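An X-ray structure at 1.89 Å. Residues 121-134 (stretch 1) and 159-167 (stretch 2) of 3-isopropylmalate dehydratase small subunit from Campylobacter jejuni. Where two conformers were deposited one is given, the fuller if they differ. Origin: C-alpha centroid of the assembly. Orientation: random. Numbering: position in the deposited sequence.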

# COMPACT_ATOMS: atom_id res chain seq x y z
N LEU A 121 1.42 1.22 8.33
CA LEU A 121 1.10 0.71 7.00
C LEU A 121 1.42 -0.81 6.97
O LEU A 121 2.57 -1.19 6.94
CB LEU A 121 1.94 1.46 5.96
CG LEU A 121 1.84 1.09 4.47
CD1 LEU A 121 0.37 1.04 4.01
CD2 LEU A 121 2.64 2.03 3.56
N LEU A 122 0.39 -1.66 7.01
CA LEU A 122 0.61 -3.10 7.06
C LEU A 122 1.09 -3.73 5.77
O LEU A 122 0.40 -3.71 4.72
CB LEU A 122 -0.63 -3.82 7.53
CG LEU A 122 -0.56 -5.33 7.69
CD1 LEU A 122 0.63 -5.79 8.58
CD2 LEU A 122 -1.88 -5.83 8.31
N THR A 123 2.24 -4.37 5.85
CA THR A 123 2.87 -4.97 4.70
C THR A 123 2.71 -6.50 4.76
O THR A 123 3.28 -7.18 5.63
CB THR A 123 4.33 -4.60 4.72
OG1 THR A 123 4.88 -5.09 5.93
CG2 THR A 123 4.48 -3.10 4.72
N ILE A 124 1.91 -7.01 3.83
CA ILE A 124 1.51 -8.41 3.78
C ILE A 124 2.25 -9.09 2.66
O ILE A 124 2.04 -8.78 1.47
CB ILE A 124 0.01 -8.52 3.51
CG1 ILE A 124 -0.74 -7.96 4.71
CG2 ILE A 124 -0.39 -9.97 3.20
CD1 ILE A 124 -2.18 -7.54 4.46
N GLU A 125 3.11 -10.03 3.04
CA GLU A 125 3.87 -10.79 2.07
C GLU A 125 3.08 -12.06 1.79
O GLU A 125 2.77 -12.81 2.73
CB GLU A 125 5.28 -11.11 2.57
CG GLU A 125 6.22 -9.91 2.51
CD GLU A 125 7.59 -10.14 3.14
OE1 GLU A 125 7.82 -11.23 3.77
OE2 GLU A 125 8.46 -9.23 2.97
N LEU A 126 2.72 -12.26 0.52
CA LEU A 126 2.08 -13.50 0.06
C LEU A 126 2.97 -14.22 -0.96
O LEU A 126 3.82 -13.60 -1.59
CB LEU A 126 0.71 -13.21 -0.55
CG LEU A 126 -0.33 -12.70 0.46
CD1 LEU A 126 -1.74 -12.70 -0.14
CD2 LEU A 126 -0.26 -13.55 1.75
N ALA A 127 2.81 -15.53 -1.11
CA ALA A 127 3.51 -16.21 -2.19
C ALA A 127 3.07 -15.61 -3.53
O ALA A 127 1.91 -15.20 -3.68
CB ALA A 127 3.27 -17.72 -2.14
N LYS A 128 3.99 -15.54 -4.48
CA LYS A 128 3.74 -14.89 -5.76
C LYS A 128 2.51 -15.48 -6.45
O LYS A 128 1.71 -14.75 -7.03
CB LYS A 128 4.99 -14.94 -6.65
CG LYS A 128 4.75 -15.07 -8.14
CD LYS A 128 5.40 -13.97 -8.96
CE LYS A 128 4.51 -12.75 -9.01
NZ LYS A 128 5.13 -11.67 -9.85
N ASP A 129 2.35 -16.80 -6.36
CA ASP A 129 1.14 -17.45 -6.90
C ASP A 129 -0.12 -16.87 -6.29
O ASP A 129 -1.11 -16.67 -6.98
CB ASP A 129 1.17 -18.98 -6.71
CG ASP A 129 0.86 -19.44 -5.28
OD1 ASP A 129 -0.15 -20.16 -5.10
OD2 ASP A 129 1.65 -19.11 -4.35
N GLU A 130 -0.08 -16.57 -5.00
CA GLU A 130 -1.26 -16.05 -4.32
C GLU A 130 -1.50 -14.60 -4.78
O GLU A 130 -2.63 -14.23 -5.04
CB GLU A 130 -1.11 -16.13 -2.80
CG GLU A 130 -1.11 -17.58 -2.14
CD GLU A 130 -0.76 -17.56 -0.62
OE1 GLU A 130 -0.10 -16.59 -0.18
OE2 GLU A 130 -1.14 -18.50 0.13
N VAL A 131 -0.43 -13.81 -4.92
CA VAL A 131 -0.54 -12.43 -5.44
C VAL A 131 -1.15 -12.43 -6.86
O VAL A 131 -2.00 -11.61 -7.17
CB VAL A 131 0.83 -11.70 -5.47
CG1 VAL A 131 0.69 -10.30 -6.07
CG2 VAL A 131 1.47 -11.61 -4.06
N LEU A 132 -0.74 -13.38 -7.69
CA LEU A 132 -1.09 -13.42 -9.11
C LEU A 132 -2.57 -13.72 -9.25
O LEU A 132 -3.28 -13.13 -10.09
CB LEU A 132 -0.25 -14.49 -9.80
CG LEU A 132 0.58 -14.02 -10.99
CD1 LEU A 132 0.92 -12.55 -10.88
CD2 LEU A 132 1.84 -14.90 -11.12
N GLU A 133 -3.01 -14.64 -8.41
CA GLU A 133 -4.40 -15.04 -8.29
C GLU A 133 -5.27 -13.89 -7.81
O GLU A 133 -6.34 -13.68 -8.34
CB GLU A 133 -4.48 -16.22 -7.31
CG GLU A 133 -5.84 -16.66 -6.82
CD GLU A 133 -5.79 -17.98 -6.03
OE1 GLU A 133 -4.71 -18.35 -5.55
OE2 GLU A 133 -6.82 -18.66 -5.89
N ILE A 134 -4.84 -13.21 -6.76
CA ILE A 134 -5.56 -11.99 -6.25
C ILE A 134 -5.80 -10.95 -7.33
O ILE A 134 -6.92 -10.56 -7.52
CB ILE A 134 -4.81 -11.36 -5.06
CG1 ILE A 134 -5.07 -12.20 -3.81
CG2 ILE A 134 -5.24 -9.96 -4.79
CD1 ILE A 134 -4.05 -12.00 -2.75
N ASP A 159 -14.38 -15.98 -1.32
CA ASP A 159 -14.32 -17.14 -0.44
C ASP A 159 -12.91 -17.72 -0.19
O ASP A 159 -12.77 -18.74 0.52
CB ASP A 159 -15.21 -18.25 -1.01
CG ASP A 159 -16.69 -18.02 -0.72
OD1 ASP A 159 -17.43 -19.03 -0.58
OD2 ASP A 159 -17.11 -16.84 -0.63
N LYS A 160 -11.87 -17.07 -0.74
CA LYS A 160 -10.48 -17.50 -0.57
C LYS A 160 -9.76 -16.84 0.59
O LYS A 160 -9.96 -15.67 0.85
CB LYS A 160 -9.68 -17.21 -1.82
CG LYS A 160 -10.29 -17.74 -3.07
CD LYS A 160 -9.45 -17.35 -4.26
CE LYS A 160 -9.96 -18.07 -5.51
NZ LYS A 160 -9.54 -17.30 -6.70
N ILE A 161 -8.91 -17.60 1.27
CA ILE A 161 -8.22 -17.15 2.48
C ILE A 161 -6.74 -17.37 2.31
O ILE A 161 -6.32 -18.43 1.91
CB ILE A 161 -8.68 -17.91 3.75
CG1 ILE A 161 -10.21 -17.85 3.90
CG2 ILE A 161 -8.05 -17.32 4.97
CD1 ILE A 161 -10.75 -18.69 5.08
N PHE A 162 -5.95 -16.35 2.61
CA PHE A 162 -4.52 -16.44 2.53
C PHE A 162 -4.01 -16.13 3.92
O PHE A 162 -4.62 -15.32 4.64
CB PHE A 162 -4.02 -15.42 1.53
CG PHE A 162 -4.70 -15.52 0.19
CD1 PHE A 162 -4.10 -16.22 -0.85
CD2 PHE A 162 -5.96 -14.94 -0.01
CE1 PHE A 162 -4.73 -16.31 -2.10
CE2 PHE A 162 -6.60 -15.04 -1.24
CZ PHE A 162 -5.99 -15.72 -2.29
N SER A 163 -2.91 -16.78 4.31
CA SER A 163 -2.26 -16.49 5.60
C SER A 163 -0.96 -15.75 5.37
O SER A 163 -0.33 -15.93 4.33
CB SER A 163 -2.00 -17.79 6.37
OG SER A 163 -1.07 -18.63 5.70
N PHE A 164 -0.54 -14.94 6.35
CA PHE A 164 0.74 -14.23 6.29
C PHE A 164 1.47 -14.14 7.66
O PHE A 164 0.89 -14.28 8.72
CB PHE A 164 0.55 -12.83 5.68
CG PHE A 164 -0.27 -11.87 6.54
CD1 PHE A 164 0.36 -10.94 7.37
CD2 PHE A 164 -1.66 -11.87 6.50
CE1 PHE A 164 -0.38 -10.09 8.17
CE2 PHE A 164 -2.40 -10.99 7.29
CZ PHE A 164 -1.76 -10.10 8.11
N ASP A 165 2.76 -13.86 7.58
CA ASP A 165 3.60 -13.70 8.75
C ASP A 165 3.81 -12.24 9.12
O ASP A 165 3.74 -11.38 8.26
CB ASP A 165 4.98 -14.31 8.48
CG ASP A 165 4.98 -15.80 8.60
OD1 ASP A 165 4.31 -16.30 9.54
OD2 ASP A 165 5.64 -16.47 7.77
N LEU A 166 4.12 -11.98 10.38
CA LEU A 166 4.63 -10.68 10.79
C LEU A 166 5.29 -10.78 12.15
O LEU A 166 4.73 -11.37 13.08
CB LEU A 166 3.50 -9.64 10.86
CG LEU A 166 3.96 -8.18 10.77
CD1 LEU A 166 4.29 -7.82 9.32
CD2 LEU A 166 2.90 -7.25 11.31
N ASP A 167 6.48 -10.20 12.25
CA ASP A 167 7.21 -10.12 13.52
C ASP A 167 6.23 -9.75 14.65
O ASP A 167 5.45 -8.83 14.46
CB ASP A 167 8.27 -9.02 13.32
CG ASP A 167 8.94 -8.57 14.60
OD1 ASP A 167 9.92 -9.21 15.00
OD2 ASP A 167 8.53 -7.53 15.17
O HOH W 1 3.85 -13.81 5.23
O HOH W 2 -4.06 -20.05 -0.17

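Two segments with no direct backbone hydrogen bonds between them can still fit closely when large side chains from one enter hollows in the other, and this pair illustrates the principle. The bumps are Phe-162 and Phe-164, alternate residues whose CA-to-CB bonds both point toward the opposing stretch. Phe-162 fills a pocket built largely by the helix. Ile-134 CD1 sits over one face of its ring, 4.2 Å from the centroid of Phe-162 and 10° off the normal, a CH-pi contact, while Glu-130 lines the edge, its CG 3.5 Å from Phe-162 CD1. Glu-130 also turns OE1 back to the start of the helix, accepting a hydrogen bond from Ala-127 N (3.2 Å).

Phe-164 meets the strand in the same manner: Ile-124 CG1 lies 4.0 Å from the ring centroid of Phe-164, nearly on the normal. Leu-126 reaches both aromatic residues, its CD1 3.9 Å from Phe-162 CB and its CD2 4.1 Å from Phe-164 CB. Leucine packing extends the apolar seam, with Leu-122 CD1 3.8 Å from Leu-166 CD2.

Polar links supplement this fit. Lys-160 NZ makes a salt bridge with Glu-133 OE2 (3.1 Å), whose hydrogen bond is weak, and the oxygen of water 1 lies 2.9 Å from Glu-125 O, to which it donates, and 2.6 Å from Asp-165 N, from which it accepts.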